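Local atomic coordinates of surface glycoprotein (Trypanosoma brucei, PDB entry 5KLH), a protein that is a surface antigen of the insect-stage trypanosome, its bilobed ectodomain putatively acting as a sensor at the cell membrane. Residues His92-Trp98 / Tyr148-Tyr154; Val62-Gly66 / Gln195-Gln199. All coordinates share one frame; numbering follows the deposited sequence.

Contact 1. Residues His92-Trp98 / Tyr148-Tyr154; sequences HATRERW and YCKQEVY
Tyr-148 meets Trp-98 and Glu-96 of the facing strand, both from the same side of its ring, and this is the tight end of the contact. Its CB sits over the face of the Trp-98 five-membered ring, 3.5 Å from the centroid. Its CD2 lies over the indole face at 3.3 Å from Trp-98 CZ2; the two side chains run side by side, and their rings are inclined rather than stacked. The Glu-96 carboxylate stacks over a face of the phenol ring, 19° from parallel. Trp-98 NE1 gives a hydrogen bond of 3.2 Å to Glu-96 OE1, which helps keep the carboxylate over the ring. A water joins Glu-96 OE2 to Tyr-148 OH.

Further along the same face, Glu-152 OE1 accepts two bonds. Thr-94 OG1 donates to its syn lone pair at 2.8 Å. His-92 NE2 reaches its anti side at 2.6 Å from out of the carboxylate plane, bent to 142° at the hydrogen. The Glu-152 chain folds at chi2 (-65°) to bring OE1 there. This is the solvent side: a second water bridges OE2 to Thr-94 OG1.

Across the two strands the other face touches more lightly. Val-153 CG2 meets Ala-93 CB at 3.9 Å, and CG1 lies over the Arg-95 guanidinium. Tyr-190 packs on both Arg-95 and Val-153. Cys-149 is disulfide-bonded to Cys-126. Alternating hydrogen-bonded pairs make this a regular antiparallel beta ladder.

Contact 2. Residues Val62-Gly66 / Gln195-Gln199; sequences VPVSG and QDKVQ
Val-64 leans toward the 195-199 segment and covers its backbone. Its CG2 lies 3.6 Å from Gln-195 O, and CB approaches Asp-196 O. CG1 is anti to the backbone N (chi1 165°), which leaves CG2 as the branch that faces the neighbour. The same methyl comes to 4.3 Å from Val-198 CG2, a light apolar touch.

Val-62 and Val-198 point to one face of the sheet, and both are buried. Val-198 also packs on Leu-155 and Leu-158 of strand 145-164. Between these two valines the backbones form a hydrogen-bonded antiparallel pair. Val-62 N gives to Val-198 O at 2.8 Å, and Val-198 N returns a bond to Val-62 O at 2.9 Å. This is one end of an antiparallel ladder, where strand 51-63 finishes and strand 197-204 begins.

Pro-63 and Lys-197 form the next pair and point to the other, exposed face. Lys-197 CB lies 4.0 Å from Pro-63 CA. The rest of the lysine turns away from Pro-63: CG takes the place between backbone N and carbonyl carbon (chi1 53°), and the chain bends at its end. NZ then meets Asp-196 OD1 on the syn side, a 2.8 Å salt bridge to its sequence neighbour.

Past the paired residues, Asp-196 O accepts two bonds. Val-64 N donates to it at 2.9 Å, in a nearly straight bond (175°) that arrives above the carbonyl plane. A water also donates to Asp-196 O and accepts from Ser-65 N.

The two contacts belong to one mixed sheet, with centres about 21 Å apart and nearest atoms about 4 Å apart without touching. Strand 145-164 carries one side of contact 1. Further along, it runs parallel to strand 197-204, which carries one side of contact 2. Along the chain the order is 62-66, 92-98, 148-154, 195-199, so contact 1 is nested inside the loop closed by contact 2. Contact 1 lies on the long strand pair that leads out toward helix 116-128 and the disulfides. Contact 2 lies where strand 51-63 ends and strand 197-204 begins, in the larger beta body. This is consistent with a bilobed ectodomain whose lobes are joined by the long strands.

Contact 1. Residues His92-Trp98 / Tyr148-Tyr154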
ATOM      1  N   HIS A  92       1.374  -3.126  14.856  1.00 13.32           N
ATOM      2  CA  HIS A  92       1.582  -1.712  15.107  1.00 12.36           C
ATOM      3  C   HIS A  92       2.866  -1.278  14.447  1.00 11.78           C
ATOM      4  O   HIS A  92       3.874  -1.972  14.531  1.00 14.95           O
ATOM      5  CB  HIS A  92       1.639  -1.428  16.611  1.00 12.10           C
ATOM      6  CG  HIS A  92       2.316  -0.137  16.946  1.00 13.89           C
ATOM      7  ND1 HIS A  92       3.547  -0.080  17.566  1.00 16.77           N
ATOM      8  CD2 HIS A  92       1.944   1.146  16.719  1.00 15.87           C
ATOM      9  CE1 HIS A  92       3.902   1.187  17.712  1.00 12.29           C
ATOM     10  NE2 HIS A  92       2.944   1.948  17.217  1.00 15.55           N
ATOM     11  N   ALA A  93       2.850  -0.126  13.797  1.00 11.84           N
ATOM     12  CA  ALA A  93       4.074   0.422  13.248  1.00 17.25           C
ATOM     13  C   ALA A  93       4.247   1.861  13.682  1.00 19.61           C
ATOM     14  O   ALA A  93       3.273   2.594  13.893  1.00 13.04           O
ATOM     15  CB  ALA A  93       4.083   0.316  11.720  1.00 18.33           C
ATOM     16  N   THR A  94       5.506   2.244  13.831  1.00 17.48           N
ATOM     17  CA  THR A  94       5.872   3.618  14.081  1.00 18.29           C
ATOM     18  C   THR A  94       6.368   4.204  12.776  1.00 18.97           C
ATOM     19  O   THR A  94       7.489   3.930  12.350  1.00 21.77           O
ATOM     20  CB  THR A  94       6.946   3.717  15.153  1.00 22.07           C
ATOM     21  OG1 THR A  94       6.453   3.125  16.362  1.00 21.20           O
ATOM     22  CG2 THR A  94       7.313   5.166  15.406  1.00 21.22           C
ATOM     23  N   ARG A  95       5.521   4.989  12.130  1.00 16.11           N
ATOM     24  CA  ARG A  95       5.845   5.526  10.817  1.00 17.71           C
ATOM     25  C   ARG A  95       6.658   6.806  10.963  1.00 20.32           C
ATOM     26  O   ARG A  95       6.223   7.751  11.618  1.00 21.24           O
ATOM     27  CB  ARG A  95       4.552   5.773  10.029  1.00 21.15           C
ATOM     28  CG  ARG A  95       4.733   5.987   8.541  1.00 35.01           C
ATOM     29  CD  ARG A  95       3.443   6.520   7.912  1.00 46.39           C
ATOM     30  NE  ARG A  95       2.401   5.498   7.771  1.00 52.41           N
ATOM     31  CZ  ARG A  95       1.103   5.760   7.606  1.00 51.66           C
ATOM     32  NH1 ARG A  95       0.662   7.010   7.580  1.00 46.67           N
ATOM     33  NH2 ARG A  95       0.236   4.765   7.477  1.00 39.18           N
ATOM     34  N   GLU A  96       7.846   6.829  10.368  1.00 15.96           N
ATOM     35  CA  GLU A  96       8.702   8.005  10.429  1.00 16.43           C
ATOM     36  C   GLU A  96       8.757   8.673   9.063  1.00 22.10           C
ATOM     37  O   GLU A  96       9.173   8.045   8.085  1.00 21.89           O
ATOM     38  CB  GLU A  96      10.115   7.625  10.896  1.00 18.99           C
ATOM     39  CG  GLU A  96      10.151   6.909  12.243  1.00 21.11           C
ATOM     40  CD  GLU A  96      11.557   6.508  12.674  1.00 26.70           C
ATOM     41  OE1 GLU A  96      12.526   6.782  11.929  1.00 26.97           O
ATOM     42  OE2 GLU A  96      11.688   5.923  13.772  1.00 31.26           O
ATOM     43  N   ARG A  97       8.326   9.929   8.981  1.00 17.46           N
ATOM     44  CA  ARG A  97       8.497  10.679   7.739  1.00 21.19           C
ATOM     45  C   ARG A  97       9.594  11.715   7.934  1.00 16.89           C
ATOM     46  O   ARG A  97       9.452  12.648   8.736  1.00 17.81           O
ATOM     47  CB  ARG A  97       7.181  11.322   7.289  1.00 23.50           C
ATOM     48  CG  ARG A  97       6.125  10.293   6.845  1.00 30.24           C
ATOM     49  CD  ARG A  97       6.744   9.186   5.959  1.00 39.17           C
ATOM     50  NE  ARG A  97       5.876   8.014   5.812  1.00 52.66           N
ATOM     51  CZ  ARG A  97       6.017   7.079   4.873  1.00 62.51           C
ATOM     52  NH1 ARG A  97       6.990   7.164   3.970  1.00 57.06           N
ATOM     53  NH2 ARG A  97       5.176   6.053   4.828  1.00 53.08           N
ATOM     54  N   TRP A  98      10.698  11.524   7.210  1.00 19.54           N
ATOM     55  CA  TRP A  98      11.905  12.316   7.395  1.00 18.19           C
ATOM     56  C   TRP A  98      11.962  13.532   6.484  1.00 16.83           C
ATOM     57  O   TRP A  98      11.530  13.473   5.339  1.00 18.85           O
ATOM     58  CB  TRP A  98      13.141  11.455   7.138  1.00 14.61           C
ATOM     59  CG  TRP A  98      13.497  10.545   8.258  1.00 17.58           C
ATOM     60  CD1 TRP A  98      12.899   9.362   8.580  1.00 23.16           C
ATOM     61  CD2 TRP A  98      14.554  10.734   9.199  1.00 18.76           C
ATOM     62  NE1 TRP A  98      13.512   8.807   9.678  1.00 21.87           N
ATOM     63  CE2 TRP A  98      14.535   9.628  10.075  1.00 24.07           C
ATOM     64  CE3 TRP A  98      15.512  11.733   9.395  1.00 21.25           C
ATOM     65  CZ2 TRP A  98      15.444   9.492  11.124  1.00 19.79           C
ATOM     66  CZ3 TRP A  98      16.409  11.598  10.438  1.00 22.55           C
ATOM     67  CH2 TRP A  98      16.367  10.489  11.291  1.00 24.09           C
ATOM     68  N   TYR A 148      12.439  14.121  11.777  1.00 16.82           N
ATOM     69  CA  TYR A 148      11.354  13.293  11.279  1.00 20.35           C
ATOM     70  C   TYR A 148      10.097  13.410  12.104  1.00 16.82           C
ATOM     71  O   TYR A 148      10.140  13.583  13.327  1.00 18.63           O
ATOM     72  CB  TYR A 148      11.781  11.819  11.190  1.00 17.67           C
ATOM     73  CG  TYR A 148      12.049  11.104  12.503  1.00 19.69           C
ATOM     74  CD1 TYR A 148      11.036  10.416  13.167  1.00 23.40           C
ATOM     75  CD2 TYR A 148      13.325  11.065  13.040  1.00 21.81           C
ATOM     76  CE1 TYR A 148      11.291   9.733  14.350  1.00 19.65           C
ATOM     77  CE2 TYR A 148      13.589  10.379  14.219  1.00 25.29           C
ATOM     78  CZ  TYR A 148      12.566   9.721  14.868  1.00 30.58           C
ATOM     79  OH  TYR A 148      12.818   9.046  16.044  1.00 30.68           O
ATOM     80  N   CYS A 149       8.974  13.334  11.405  1.00 14.41           N
ATOM     81  CA  CYS A 149       7.672  13.320  12.033  1.00 16.04           C
ATOM     82  C   CYS A 149       7.264  11.885  12.307  1.00 23.10           C
ATOM     83  O   CYS A 149       7.411  11.008  11.443  1.00 18.15           O
ATOM     84  CB  CYS A 149       6.633  13.999  11.153  1.00 18.83           C
ATOM     85  SG  CYS A 149       5.050  14.170  11.973  1.00 23.88           S
ATOM     86  N   LYS A 150       6.738  11.648  13.504  1.00 14.95           N
ATOM     87  CA  LYS A 150       6.419  10.294  13.923  1.00 18.60           C
ATOM     88  C   LYS A 150       4.927  10.114  14.155  1.00 15.07           C
ATOM     89  O   LYS A 150       4.301  10.909  14.854  1.00 17.96           O
ATOM     90  CB  LYS A 150       7.206   9.952  15.188  1.00 24.23           C
ATOM     91  CG  LYS A 150       6.880   8.613  15.793  1.00 23.52           C
ATOM     92  CD  LYS A 150       7.660   8.410  17.085  1.00 28.87           C
ATOM     93  CE  LYS A 150       7.567   9.643  17.972  1.00 39.23           C
ATOM     94  NZ  LYS A 150       8.857  10.406  17.984  1.00 42.14           N
ATOM     95  N   GLN A 151       4.358   9.071  13.550  1.00 12.31           N
ATOM     96  CA  GLN A 151       2.957   8.740  13.760  1.00 13.80           C
ATOM     97  C   GLN A 151       2.824   7.274  14.136  1.00 15.07           C
ATOM     98  O   GLN A 151       3.517   6.423  13.581  1.00 16.68           O
ATOM     99  CB  GLN A 151       2.123   9.046  12.510  1.00 18.74           C
ATOM    100  CG  GLN A 151       2.058  10.526  12.132  1.00 20.55           C
ATOM    101  CD  GLN A 151       1.079  11.329  12.976  1.00 27.01           C
ATOM    102  OE1 GLN A 151       0.528  10.837  13.964  1.00 22.77           O
ATOM    103  NE2 GLN A 151       0.854  12.581  12.580  1.00 23.66           N
ATOM    104  N   GLU A 152       1.946   6.983  15.092  1.00 14.44           N
ATOM    105  CA  GLU A 152       1.673   5.596  15.476  1.00 14.68           C
ATOM    106  C   GLU A 152       0.450   5.070  14.747  1.00 13.07           C
ATOM    107  O   GLU A 152      -0.618   5.692  14.785  1.00 12.55           O
ATOM    108  CB  GLU A 152       1.469   5.478  16.997  1.00 13.31           C
ATOM    109  CG  GLU A 152       2.568   6.127  17.833  1.00 14.24           C
ATOM    110  CD  GLU A 152       3.932   5.468  17.681  1.00 19.82           C
ATOM    111  OE1 GLU A 152       4.030   4.331  17.166  1.00 16.80           O
ATOM    112  OE2 GLU A 152       4.926   6.102  18.091  1.00 18.54           O
ATOM    113  N   VAL A 153       0.613   3.937  14.069  1.00 11.93           N
ATOM    114  CA  VAL A 153      -0.473   3.331  13.303  1.00 11.91           C
ATOM    115  C   VAL A 153      -0.653   1.850  13.614  1.00 12.09           C
ATOM    116  O   VAL A 153       0.293   1.166  14.044  1.00 12.73           O
ATOM    117  CB  VAL A 153      -0.243   3.492  11.798  1.00 11.05           C
ATOM    118  CG1 VAL A 153      -0.101   4.965  11.471  1.00 14.78           C
ATOM    119  CG2 VAL A 153       1.025   2.757  11.369  1.00 11.94           C
ATOM    120  N   TYR A 154      -1.867   1.356  13.387  1.00 10.69           N
ATOM    121  CA  TYR A 154      -2.191  -0.033  13.686  1.00  9.87           C
ATOM    122  C   TYR A 154      -2.863  -0.697  12.499  1.00  9.38           C
ATOM    123  O   TYR A 154      -3.824  -0.156  11.933  1.00  9.82           O
ATOM    124  CB  TYR A 154      -3.080  -0.127  14.916  1.00  9.95           C
ATOM    125  CG  TYR A 154      -2.443   0.465  16.145  1.00  9.29           C
ATOM    126  CD1 TYR A 154      -2.524   1.820  16.406  1.00 10.67           C
ATOM    127  CD2 TYR A 154      -1.731  -0.335  17.037  1.00 13.35           C
ATOM    128  CE1 TYR A 154      -1.941   2.368  17.533  1.00 11.85           C
ATOM    129  CE2 TYR A 154      -1.138   0.213  18.167  1.00  9.79           C
ATOM    130  CZ  TYR A 154      -1.237   1.555  18.400  1.00 12.94           C
ATOM    131  OH  TYR A 154      -0.643   2.091  19.525  1.00 15.08           O
TER
HETATM  132  O   HOH W   1       7.038   4.619  19.046  1.00 21.07           O
HETATM  133  O   HOH W   2      10.653   6.670  16.141  1.00 32.20           O

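Contact 2. Residues Val62-Gly66 / Gln195-Gln199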
ATOM      1  N   VAL A  62      -9.580 -11.713  10.050  1.00  9.48           N
ATOM      2  CA  VAL A  62      -8.792 -12.560  10.926  1.00 12.68           C
ATOM      3  C   VAL A  62      -8.683 -11.930  12.300  1.00 13.97           C
ATOM      4  O   VAL A  62      -8.237 -10.799  12.425  1.00 13.32           O
ATOM      5  CB  VAL A  62      -7.378 -12.792  10.352  1.00 10.92           C
ATOM      6  CG1 VAL A  62      -6.574 -13.655  11.286  1.00 14.60           C
ATOM      7  CG2 VAL A  62      -7.476 -13.446   8.976  1.00 14.07           C
ATOM      8  N   PRO A  63      -9.106 -12.651  13.345  1.00 11.99           N
ATOM      9  CA  PRO A  63      -8.948 -12.045  14.670  1.00 13.46           C
ATOM     10  C   PRO A  63      -7.476 -11.917  15.042  1.00 14.81           C
ATOM     11  O   PRO A  63      -6.682 -12.769  14.667  1.00 15.98           O
ATOM     12  CB  PRO A  63      -9.674 -13.030  15.592  1.00 17.73           C
ATOM     13  CG  PRO A  63      -9.599 -14.349  14.858  1.00 23.38           C
ATOM     14  CD  PRO A  63      -9.696 -14.000  13.402  1.00 17.80           C
ATOM     15  N   VAL A  64      -7.111 -10.865  15.761  1.00 13.84           N
ATOM     16  CA  VAL A  64      -5.727 -10.742  16.203  1.00 15.94           C
ATOM     17  C   VAL A  64      -5.405 -11.835  17.234  1.00 20.62           C
ATOM     18  O   VAL A  64      -4.359 -12.498  17.165  1.00 18.61           O
ATOM     19  CB  VAL A  64      -5.463  -9.337  16.775  1.00 15.78           C
ATOM     20  CG1 VAL A  64      -4.174  -9.293  17.564  1.00 16.71           C
ATOM     21  CG2 VAL A  64      -5.414  -8.334  15.639  1.00 14.87           C
ATOM     22  N   SER A  65      -6.323 -12.037  18.172  1.00 19.40           N
ATOM     23  CA  SER A  65      -6.159 -13.080  19.190  1.00 18.50           C
ATOM     24  C   SER A  65      -6.037 -14.469  18.570  1.00 18.11           C
ATOM     25  O   SER A  65      -6.901 -14.907  17.796  1.00 20.60           O
ATOM     26  CB  SER A  65      -7.327 -13.050  20.179  1.00 24.55           C
ATOM     27  OG  SER A  65      -7.079 -13.928  21.264  1.00 33.45           O
ATOM     28  N   GLY A  66      -4.942 -15.151  18.892  1.00 22.33           N
ATOM     29  CA  GLY A  66      -4.695 -16.481  18.370  1.00 21.32           C
ATOM     30  C   GLY A  66      -3.936 -16.505  17.058  1.00 21.14           C
ATOM     31  O   GLY A  66      -3.586 -17.575  16.562  1.00 20.88           O
ATOM     32  N   GLN A 195      -6.335  -2.579  16.968  1.00 13.40           N
ATOM     33  CA  GLN A 195      -7.449  -3.310  16.372  1.00 12.75           C
ATOM     34  C   GLN A 195      -7.568  -4.716  16.968  1.00 13.10           C
ATOM     35  O   GLN A 195      -6.545  -5.318  17.315  1.00 17.10           O
ATOM     36  CB  GLN A 195      -7.262  -3.396  14.852  1.00 10.75           C
ATOM     37  CG  GLN A 195      -7.125  -2.051  14.151  1.00 10.55           C
ATOM     38  CD  GLN A 195      -8.383  -1.217  14.240  1.00 13.57           C
ATOM     39  OE1 GLN A 195      -9.423  -1.557  13.665  1.00 15.72           O
ATOM     40  NE2 GLN A 195      -8.299  -0.112  14.973  1.00 12.66           N
ATOM     41  N   ASP A 196      -8.782  -5.259  17.070  1.00 13.84           N
ATOM     42  CA  ASP A 196      -8.899  -6.634  17.577  1.00 14.77           C
ATOM     43  C   ASP A 196      -9.037  -7.629  16.423  1.00 14.15           C
ATOM     44  O   ASP A 196      -9.028  -8.844  16.626  1.00 15.88           O
ATOM     45  CB  ASP A 196     -10.062  -6.782  18.562  1.00 27.22           C
ATOM     46  CG  ASP A 196     -11.409  -6.428  17.954  1.00 32.04           C
ATOM     47  OD1 ASP A 196     -11.472  -6.155  16.739  1.00 38.96           O
ATOM     48  OD2 ASP A 196     -12.417  -6.428  18.699  1.00 37.77           O
ATOM     49  N   LYS A 197      -9.142  -7.107  15.209  1.00 13.58           N
ATOM     50  CA  LYS A 197      -9.190  -7.964  14.026  1.00 11.63           C
ATOM     51  C   LYS A 197      -8.696  -7.213  12.800  1.00 14.99           C
ATOM     52  O   LYS A 197      -8.704  -5.986  12.769  1.00 11.13           O
ATOM     53  CB  LYS A 197     -10.608  -8.487  13.802  1.00 16.54           C
ATOM     54  CG  LYS A 197     -11.678  -7.394  13.764  1.00 23.34           C
ATOM     55  CD  LYS A 197     -13.081  -8.003  13.838  1.00 25.38           C
ATOM     56  CE  LYS A 197     -14.145  -6.951  14.084  1.00 28.86           C
ATOM     57  NZ  LYS A 197     -13.946  -6.290  15.399  1.00 39.73           N
ATOM     58  N   VAL A 198      -8.252  -7.972  11.793  1.00 14.56           N
ATOM     59  CA  VAL A 198      -7.709  -7.409  10.570  1.00  9.04           C
ATOM     60  C   VAL A 198      -8.400  -8.003   9.353  1.00 11.37           C
ATOM     61  O   VAL A 198      -8.475  -9.224   9.234  1.00 13.96           O
ATOM     62  CB  VAL A 198      -6.173  -7.675  10.461  1.00  7.13           C
ATOM     63  CG1 VAL A 198      -5.660  -7.292   9.097  1.00 11.58           C
ATOM     64  CG2 VAL A 198      -5.441  -6.907  11.553  1.00 11.63           C
ATOM     65  N   GLN A 199      -8.913  -7.152   8.466  1.00 10.04           N
ATOM     66  CA  GLN A 199      -9.460  -7.623   7.198  1.00 11.24           C
ATOM     67  C   GLN A 199      -8.338  -7.921   6.214  1.00 10.66           C
ATOM     68  O   GLN A 199      -7.521  -7.047   5.928  1.00 12.15           O
ATOM     69  CB  GLN A 199     -10.414  -6.587   6.593  1.00 13.52           C
ATOM     70  CG  GLN A 199     -11.669  -6.338   7.419  1.00 24.59           C
ATOM     71  CD  GLN A 199     -12.620  -5.357   6.756  1.00 38.41           C
ATOM     72  OE1 GLN A 199     -12.986  -4.337   7.342  1.00 43.53           O
ATOM     73  NE2 GLN A 199     -13.038  -5.670   5.531  1.00 36.38           N
TER
HETATM   74  O   HOH W   3      -8.646 -10.444  18.695  1.00 19.55           O